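Local coordinates for protein acetyltransferase, GNAT family (Streptococcus agalactiae 2603V/R, PDB 2Q7B) that probably transfers an acetyl group to an amino group of its substrate, as a member of the GNAT family of N-acetyltransferases, at residues V82-A87 with L98-Y104; L32-V36 with I59-E63. All blocks are in the same frame, centred on the assembly; numbering follows the deposited sequence.

Interaction 1 (V82-A87 with L98-Y104); sequences VVGSIA and LKKFFTY
Ile86 CD1 lies over one face of the Phe101 ring, 4.0 Å from the ring centroid and 18° off the ring normal, a CH-pi contact displaced toward the rim. The first torsion of Phe101 (chi1 -178°) swings CG away from the backbone N and lays the ring alongside Ile86, both side chains pointing the same way, and the same Ile86 CD1 also meets Leu98 CD2 at 3.9 Å. At the edge of that ring, in its plane, sits Ser85 O. Further along, Val83 crosses Tyr104 at about a right angle, CG1 of Val83 lying at the ring edge near CD2 of Tyr104.

The backbones run antiparallel, 167° between their directions. Ser85 and Phe102 form a hydrogen-bonded pair, with Ser85 N to Phe102 O at 2.8 Å and Phe102 N to Ser85 O at 3.0 Å; Ala87 and Lys99 form another. Between these pairs the register slips by one residue, a beta bulge; here Lys100 has a positive phi, and Ser85 OG donates to Lys100 O at 2.8 Å. At the polar edge, Lys99 NZ is hydrogen-bonded to Tyr166 OH and Lys100 NZ to Gln56 OE1, and each also hydrogen-bonds a citrate, probably from the crystallisation liquor.

The Ile86 face packs on Phe122 of helix 114-128, the Ser85 and Phe102 face on helix 29-46, while strands 72-78 and 133-139 flank this central hairpin of the GNAT sheet.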
ATOM      1  N   VAL A  82       3.498  10.031  -8.934  1.00 38.88           N
ATOM      2  CA  VAL A  82       3.347  10.692  -7.636  1.00 38.00           C
ATOM      3  C   VAL A  82       4.719  10.795  -6.963  1.00 36.01           C
ATOM      4  O   VAL A  82       5.389   9.796  -6.757  1.00 36.82           O
ATOM      5  CB  VAL A  82       2.386   9.938  -6.707  1.00 36.42           C
ATOM      6  CG1 VAL A  82       2.364  10.568  -5.311  1.00 35.55           C
ATOM      7  CG2 VAL A  82       0.975   9.895  -7.284  1.00 38.42           C
ATOM      8  N   VAL A  83       5.115  12.021  -6.655  1.00 35.51           N
ATOM      9  CA  VAL A  83       6.389  12.298  -6.003  1.00 33.56           C
ATOM     10  C   VAL A  83       6.258  13.132  -4.716  1.00 33.93           C
ATOM     11  O   VAL A  83       7.247  13.339  -4.011  1.00 33.49           O
ATOM     12  CB  VAL A  83       7.417  12.918  -6.978  1.00 33.18           C
ATOM     13  CG1 VAL A  83       7.773  11.915  -8.067  1.00 33.53           C
ATOM     14  CG2 VAL A  83       6.927  14.229  -7.587  1.00 34.35           C
ATOM     15  N   GLY A  84       5.038  13.542  -4.377  1.00 35.20           N
ATOM     16  CA  GLY A  84       4.778  14.290  -3.171  1.00 35.78           C
ATOM     17  C   GLY A  84       3.307  14.236  -2.840  1.00 36.63           C
ATOM     18  O   GLY A  84       2.477  13.917  -3.710  1.00 33.37           O
ATOM     19  N   SER A  85       2.988  14.511  -1.578  1.00 36.09           N
ATOM     20  CA  SER A  85       1.610  14.542  -1.126  1.00 33.50           C
ATOM     21  C   SER A  85       1.455  15.476   0.060  1.00 33.09           C
ATOM     22  O   SER A  85       2.418  15.757   0.780  1.00 32.43           O
ATOM     23  CB  SER A  85       1.130  13.121  -0.747  1.00 34.95           C
ATOM     24  OG  SER A  85       1.784  12.591   0.400  1.00 33.74           O
ATOM     25  N   ILE A  86       0.238  15.987   0.239  1.00 35.02           N
ATOM     26  CA  ILE A  86      -0.135  16.716   1.440  1.00 32.66           C
ATOM     27  C   ILE A  86      -1.668  16.626   1.581  1.00 34.13           C
ATOM     28  O   ILE A  86      -2.373  16.506   0.596  1.00 33.42           O
ATOM     29  CB  ILE A  86       0.363  18.168   1.454  1.00 34.36           C
ATOM     30  CG1 ILE A  86       0.374  18.707   2.892  1.00 34.17           C
ATOM     31  CG2 ILE A  86      -0.469  19.055   0.533  1.00 35.28           C
ATOM     32  CD1 ILE A  86       1.113  20.042   3.035  1.00 35.71           C
ATOM     33  N   ALA A  87      -2.166  16.673   2.811  1.00 33.01           N
ATOM     34  CA  ALA A  87      -3.593  16.558   3.065  1.00 33.74           C
ATOM     35  C   ALA A  87      -4.006  17.503   4.155  1.00 32.77           C
ATOM     36  O   ALA A  87      -3.214  17.834   5.043  1.00 32.85           O
ATOM     37  CB  ALA A  87      -3.935  15.133   3.495  1.00 34.62           C
ATOM     38  N   LEU A  98      -2.688  19.219   9.323  1.00 35.31           N
ATOM     39  CA  LEU A  98      -1.858  19.012   8.141  1.00 34.39           C
ATOM     40  C   LEU A  98      -1.311  17.585   8.297  1.00 33.31           C
ATOM     41  O   LEU A  98      -0.640  17.282   9.283  1.00 33.95           O
ATOM     42  CB  LEU A  98      -0.750  20.068   8.090  1.00 36.01           C
ATOM     43  CG  LEU A  98       0.135  20.138   6.835  1.00 36.02           C
ATOM     44  CD1 LEU A  98       0.750  21.527   6.694  1.00 40.52           C
ATOM     45  CD2 LEU A  98       1.191  19.061   6.832  1.00 35.94           C
ATOM     46  N   LYS A  99      -1.651  16.714   7.346  1.00 33.21           N
ATOM     47  CA  LYS A  99      -1.303  15.300   7.388  1.00 36.07           C
ATOM     48  C   LYS A  99      -0.728  14.833   6.070  1.00 33.30           C
ATOM     49  O   LYS A  99      -0.823  15.524   5.060  1.00 34.35           O
ATOM     50  CB  LYS A  99      -2.574  14.455   7.606  1.00 37.72           C
ATOM     51  CG  LYS A  99      -3.246  14.575   8.952  1.00 42.86           C
ATOM     52  CD  LYS A  99      -4.545  13.777   9.004  1.00 42.12           C
ATOM     53  CE  LYS A  99      -4.360  12.260   8.948  1.00 42.20           C
ATOM     54  NZ  LYS A  99      -3.565  11.777  10.080  1.00 51.33           N
ATOM     55  N   LYS A 100      -0.162  13.629   6.108  1.00 32.86           N
ATOM     56  CA  LYS A 100       0.370  12.933   4.958  1.00 33.34           C
ATOM     57  C   LYS A 100       1.229  13.811   4.062  1.00 35.03           C
ATOM     58  O   LYS A 100       1.080  13.797   2.848  1.00 33.73           O
ATOM     59  CB  LYS A 100      -0.766  12.293   4.178  1.00 34.56           C
ATOM     60  CG  LYS A 100      -1.643  11.347   5.018  1.00 35.97           C
ATOM     61  CD  LYS A 100      -0.853  10.230   5.694  1.00 41.04           C
ATOM     62  CE  LYS A 100      -1.731   9.391   6.604  1.00 37.92           C
ATOM     63  NZ  LYS A 100      -0.989   8.994   7.833  1.00 40.41           N
ATOM     64  N   PHE A 101       2.152  14.535   4.696  1.00 35.15           N
ATOM     65  CA  PHE A 101       3.041  15.439   3.992  1.00 34.85           C
ATOM     66  C   PHE A 101       4.353  14.726   3.659  1.00 34.32           C
ATOM     67  O   PHE A 101       5.192  14.530   4.523  1.00 35.34           O
ATOM     68  CB  PHE A 101       3.238  16.683   4.837  1.00 35.49           C
ATOM     69  CG  PHE A 101       4.114  17.735   4.209  1.00 35.53           C
ATOM     70  CD1 PHE A 101       4.243  17.886   2.832  1.00 36.78           C
ATOM     71  CD2 PHE A 101       4.694  18.677   5.020  1.00 50.87           C
ATOM     72  CE1 PHE A 101       5.020  18.880   2.308  1.00 38.53           C
ATOM     73  CE2 PHE A 101       5.439  19.679   4.501  1.00 49.75           C
ATOM     74  CZ  PHE A 101       5.616  19.775   3.138  1.00 44.81           C
ATOM     75  N   PHE A 102       4.517  14.349   2.401  1.00 32.58           N
ATOM     76  CA  PHE A 102       5.689  13.586   1.966  1.00 33.82           C
ATOM     77  C   PHE A 102       6.200  14.069   0.629  1.00 33.47           C
ATOM     78  O   PHE A 102       5.414  14.529  -0.196  1.00 32.83           O
ATOM     79  CB  PHE A 102       5.327  12.103   1.821  1.00 34.10           C
ATOM     80  CG  PHE A 102       4.791  11.479   3.083  1.00 30.13           C
ATOM     81  CD1 PHE A 102       5.631  11.229   4.155  1.00 36.39           C
ATOM     82  CD2 PHE A 102       3.440  11.120   3.193  1.00 33.72           C
ATOM     83  CE1 PHE A 102       5.146  10.661   5.318  1.00 37.70           C
ATOM     84  CE2 PHE A 102       2.963  10.549   4.354  1.00 38.05           C
ATOM     85  CZ  PHE A 102       3.817  10.327   5.418  1.00 35.90           C
ATOM     86  N   THR A 103       7.517  13.970   0.437  1.00 32.35           N
ATOM     87  CA  THR A 103       8.155  14.305  -0.827  1.00 35.34           C
ATOM     88  C   THR A 103       9.341  13.385  -1.035  1.00 32.76           C
ATOM     89  O   THR A 103       9.990  13.029  -0.075  1.00 33.93           O
ATOM     90  CB  THR A 103       8.695  15.778  -0.863  1.00 34.62           C
ATOM     91  OG1 THR A 103       9.600  15.978   0.219  1.00 37.11           O
ATOM     92  CG2 THR A 103       7.593  16.796  -0.740  1.00 34.71           C
ATOM     93  N   TYR A 104       9.614  12.974  -2.267  1.00 33.67           N
ATOM     94  CA  TYR A 104      10.843  12.217  -2.518  1.00 34.94           C
ATOM     95  C   TYR A 104      12.017  13.218  -2.342  1.00 32.98           C
ATOM     96  O   TYR A 104      11.870  14.391  -2.665  1.00 33.92           O
ATOM     97  CB  TYR A 104      10.860  11.509  -3.892  1.00 34.58           C
ATOM     98  CG  TYR A 104      10.089  10.195  -3.926  1.00 36.31           C
ATOM     99  CD1 TYR A 104      10.391   9.153  -3.040  1.00 38.53           C
ATOM    100  CD2 TYR A 104       9.078   9.976  -4.874  1.00 32.45           C
ATOM    101  CE1 TYR A 104       9.674   7.941  -3.078  1.00 36.68           C
ATOM    102  CE2 TYR A 104       8.366   8.792  -4.906  1.00 35.23           C
ATOM    103  CZ  TYR A 104       8.666   7.779  -4.014  1.00 29.59           C
ATOM    104  OH  TYR A 104       7.953   6.607  -4.105  1.00 36.71           O
TER
HETATM  105  O   HOH W   1       6.017   6.530  -5.791  1.00 26.83           O

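Interaction 2 (L32-V36 with I59-E63); sequences LAQLV and IFQIE
Leu32, Ile59 and Phe60 bury the most surface here, and their meeting brings helix 29-46 against the short 3-10 segment that leads into helix 62-67. Leu32 divides its two methyls between the neighbours: CD1 lies 3.5 Å from Ile59 O and 4.1 Å from Ile59 CG2, whereas CD2 approaches Phe60 CD1 at 4.3 Å. Leu32 and Ile59 meet at a slant, neither end-on nor alongside.

Ile59 presents its CG2 branch, which the first torsion places anti to the backbone N while CG1 takes the position beside it (chi1 -67°). That methyl is shared: besides Leu32 it faces Leu35 CD2 and Val36 CG2, and within its own segment it sits over the centre of the Phe60 ring, 4.2 Å above the plane. The ring thereby rests on its sequence neighbour as it reaches the helix, where Val36 crosses it at about a right angle, Val36 CG2 being 3.9 Å from Phe60 CE1. One helical turn from Leu32, Leu35 meets Ile62 tip to tip, with Leu35 CD2 3.9 Å from Ile62 CD1.

Phe73 of strand 72-78 lies beside Leu35, Ile59 and Ile62, and Leu32 also packs on Phe60 of the second subunit, so the cluster reaches the dimer interface.

No hydrogen bond spans the two segments, and the apolar side chains meet at van der Waals spacing. Cohesion is therefore probably due mainly to dispersion and the exclusion of water, with complementary shape, rather than directional bonding, setting how the elements fit.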
ATOM      1  N   LEU A  32      -2.431   5.588  -6.716  1.00 34.56           N
ATOM      2  CA  LEU A  32      -2.565   5.097  -5.359  1.00 34.32           C
ATOM      3  C   LEU A  32      -1.381   4.204  -5.015  1.00 34.31           C
ATOM      4  O   LEU A  32      -0.842   4.305  -3.929  1.00 36.47           O
ATOM      5  CB  LEU A  32      -3.901   4.376  -5.151  1.00 32.70           C
ATOM      6  CG  LEU A  32      -4.162   3.811  -3.737  1.00 35.13           C
ATOM      7  CD1 LEU A  32      -3.993   4.893  -2.654  1.00 39.94           C
ATOM      8  CD2 LEU A  32      -5.513   3.168  -3.633  1.00 35.72           C
ATOM      9  N   ALA A  33      -0.976   3.354  -5.955  1.00 34.69           N
ATOM     10  CA  ALA A  33       0.188   2.480  -5.766  1.00 32.77           C
ATOM     11  C   ALA A  33       1.438   3.310  -5.549  1.00 32.96           C
ATOM     12  O   ALA A  33       2.208   3.045  -4.638  1.00 33.27           O
ATOM     13  CB  ALA A  33       0.369   1.564  -6.946  1.00 33.37           C
ATOM     14  N   GLN A  34       1.614   4.327  -6.382  1.00 33.83           N
ATOM     15  CA  GLN A  34       2.738   5.240  -6.285  1.00 34.05           C
ATOM     16  C   GLN A  34       2.719   6.028  -4.980  1.00 33.08           C
ATOM     17  O   GLN A  34       3.784   6.316  -4.409  1.00 32.85           O
ATOM     18  CB  GLN A  34       2.727   6.220  -7.448  1.00 32.92           C
ATOM     19  CG  GLN A  34       2.972   5.621  -8.809  1.00 37.07           C
ATOM     20  CD  GLN A  34       2.503   6.525  -9.929  1.00 38.07           C
ATOM     21  OE1 GLN A  34       2.083   7.648  -9.702  1.00 39.33           O
ATOM     22  NE2 GLN A  34       2.559   6.029 -11.142  1.00 35.75           N
ATOM     23  N   LEU A  35       1.525   6.401  -4.525  1.00 32.56           N
ATOM     24  CA  LEU A  35       1.379   7.117  -3.249  1.00 32.86           C
ATOM     25  C   LEU A  35       1.821   6.241  -2.086  1.00 32.79           C
ATOM     26  O   LEU A  35       2.533   6.692  -1.202  1.00 35.58           O
ATOM     27  CB  LEU A  35      -0.057   7.551  -3.027  1.00 33.76           C
ATOM     28  CG  LEU A  35      -0.400   8.277  -1.723  1.00 32.45           C
ATOM     29  CD1 LEU A  35       0.461   9.530  -1.526  1.00 32.56           C
ATOM     30  CD2 LEU A  35      -1.856   8.635  -1.777  1.00 37.80           C
ATOM     31  N   VAL A  36       1.372   4.987  -2.092  1.00 34.05           N
ATOM     32  CA  VAL A  36       1.771   4.013  -1.074  1.00 32.65           C
ATOM     33  C   VAL A  36       3.284   3.838  -1.045  1.00 32.42           C
ATOM     34  O   VAL A  36       3.880   3.801   0.034  1.00 32.05           O
ATOM     35  CB  VAL A  36       1.039   2.655  -1.277  1.00 32.29           C
ATOM     36  CG1 VAL A  36       1.582   1.550  -0.353  1.00 37.11           C
ATOM     37  CG2 VAL A  36      -0.470   2.845  -1.074  1.00 33.51           C
ATOM     38  N   ILE A  59      -5.709   6.452   3.695  1.00 36.49           N
ATOM     39  CA  ILE A  59      -5.016   6.442   2.387  1.00 37.41           C
ATOM     40  C   ILE A  59      -5.810   5.664   1.330  1.00 34.49           C
ATOM     41  O   ILE A  59      -5.745   5.985   0.141  1.00 36.09           O
ATOM     42  CB  ILE A  59      -3.564   5.831   2.559  1.00 40.18           C
ATOM     43  CG1 ILE A  59      -2.691   6.763   3.420  1.00 45.79           C
ATOM     44  CG2 ILE A  59      -2.888   5.543   1.251  1.00 46.71           C
ATOM     45  CD1 ILE A  59      -2.672   8.175   2.975  1.00 52.70           C
ATOM     46  N   PHE A  60      -6.569   4.668   1.778  1.00 35.76           N
ATOM     47  CA  PHE A  60      -7.374   3.797   0.909  1.00 36.64           C
ATOM     48  C   PHE A  60      -8.842   4.249   0.775  1.00 36.46           C
ATOM     49  O   PHE A  60      -9.646   3.606   0.110  1.00 35.45           O
ATOM     50  CB  PHE A  60      -7.227   2.330   1.390  1.00 35.79           C
ATOM     51  CG  PHE A  60      -5.794   1.896   1.456  1.00 33.77           C
ATOM     52  CD1 PHE A  60      -5.099   1.584   0.304  1.00 41.89           C
ATOM     53  CD2 PHE A  60      -5.106   1.913   2.644  1.00 34.57           C
ATOM     54  CE1 PHE A  60      -3.762   1.251   0.346  1.00 40.80           C
ATOM     55  CE2 PHE A  60      -3.754   1.577   2.690  1.00 37.00           C
ATOM     56  CZ  PHE A  60      -3.080   1.252   1.538  1.00 38.20           C
ATOM     57  N   GLN A  61      -9.167   5.385   1.387  1.00 37.01           N
ATOM     58  CA  GLN A  61     -10.509   5.957   1.334  1.00 35.53           C
ATOM     59  C   GLN A  61     -10.378   7.471   1.403  1.00 32.61           C
ATOM     60  O   GLN A  61     -11.043   8.117   2.203  1.00 31.71           O
ATOM     61  CB  GLN A  61     -11.371   5.417   2.476  1.00 35.88           C
ATOM     62  CG  GLN A  61     -10.761   5.529   3.871  1.00 38.18           C
ATOM     63  CD  GLN A  61     -11.543   4.733   4.927  1.00 38.90           C
ATOM     64  OE1 GLN A  61     -12.755   4.762   4.938  1.00 45.83           O
ATOM     65  NE2 GLN A  61     -10.833   4.034   5.814  1.00 44.12           N
ATOM     66  N   ILE A  62      -9.521   8.022   0.545  1.00 33.02           N
ATOM     67  CA  ILE A  62      -9.228   9.465   0.542  1.00 34.42           C
ATOM     68  C   ILE A  62     -10.464  10.319   0.314  1.00 35.91           C
ATOM     69  O   ILE A  62     -10.650  11.319   1.006  1.00 33.86           O
ATOM     70  CB  ILE A  62      -8.104   9.826  -0.464  1.00 35.06           C
ATOM     71  CG1 ILE A  62      -6.763   9.322   0.084  1.00 34.18           C
ATOM     72  CG2 ILE A  62      -8.045  11.317  -0.708  1.00 35.20           C
ATOM     73  CD1 ILE A  62      -5.627   9.341  -0.904  1.00 37.02           C
ATOM     74  N   GLU A  63     -11.305   9.926  -0.647  1.00 36.02           N
ATOM     75  CA  GLU A  63     -12.510  10.687  -0.961  1.00 39.85           C
ATOM     76  C   GLU A  63     -13.456  10.801   0.241  1.00 37.34           C
ATOM     77  O   GLU A  63     -13.918  11.880   0.567  1.00 39.20           O
ATOM     78  CB  GLU A  63     -13.219  10.104  -2.194  1.00 38.29           C
ATOM     79  CG  GLU A  63     -14.432  10.907  -2.665  1.00 49.64           C
ATOM     80  CD  GLU A  63     -15.103  10.351  -3.935  1.00 49.26           C
ATOM     81  OE1 GLU A  63     -14.557   9.412  -4.563  1.00 61.60           O
ATOM     82  OE2 GLU A  63     -16.185  10.875  -4.298  1.00 64.66           O
TER

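Both contacts are buried, but interaction 1 lies about 5 Å from the centre of the chain and interaction 2 about 13 Å, measured between centres, next to the second subunit. The first joins neighbouring strands, buries 508 Å² and is held largely by backbone hydrogen bonds; the second joins two helical elements through aliphatic and aromatic side chains, with no hydrogen bond between the segments, and buries 229 Å². They share no strand or helix, yet they touch: Ser85 CB packs on Leu35 CD1 at 3.7 Å, Lys100 CD lies 3.9 Å from Ile59 CD1, and Gln34 OE1 probably accepts a hydrogen bond from Val82 N. Interaction 2 thus adjoins the sheet face carrying Ser85 and Phe102.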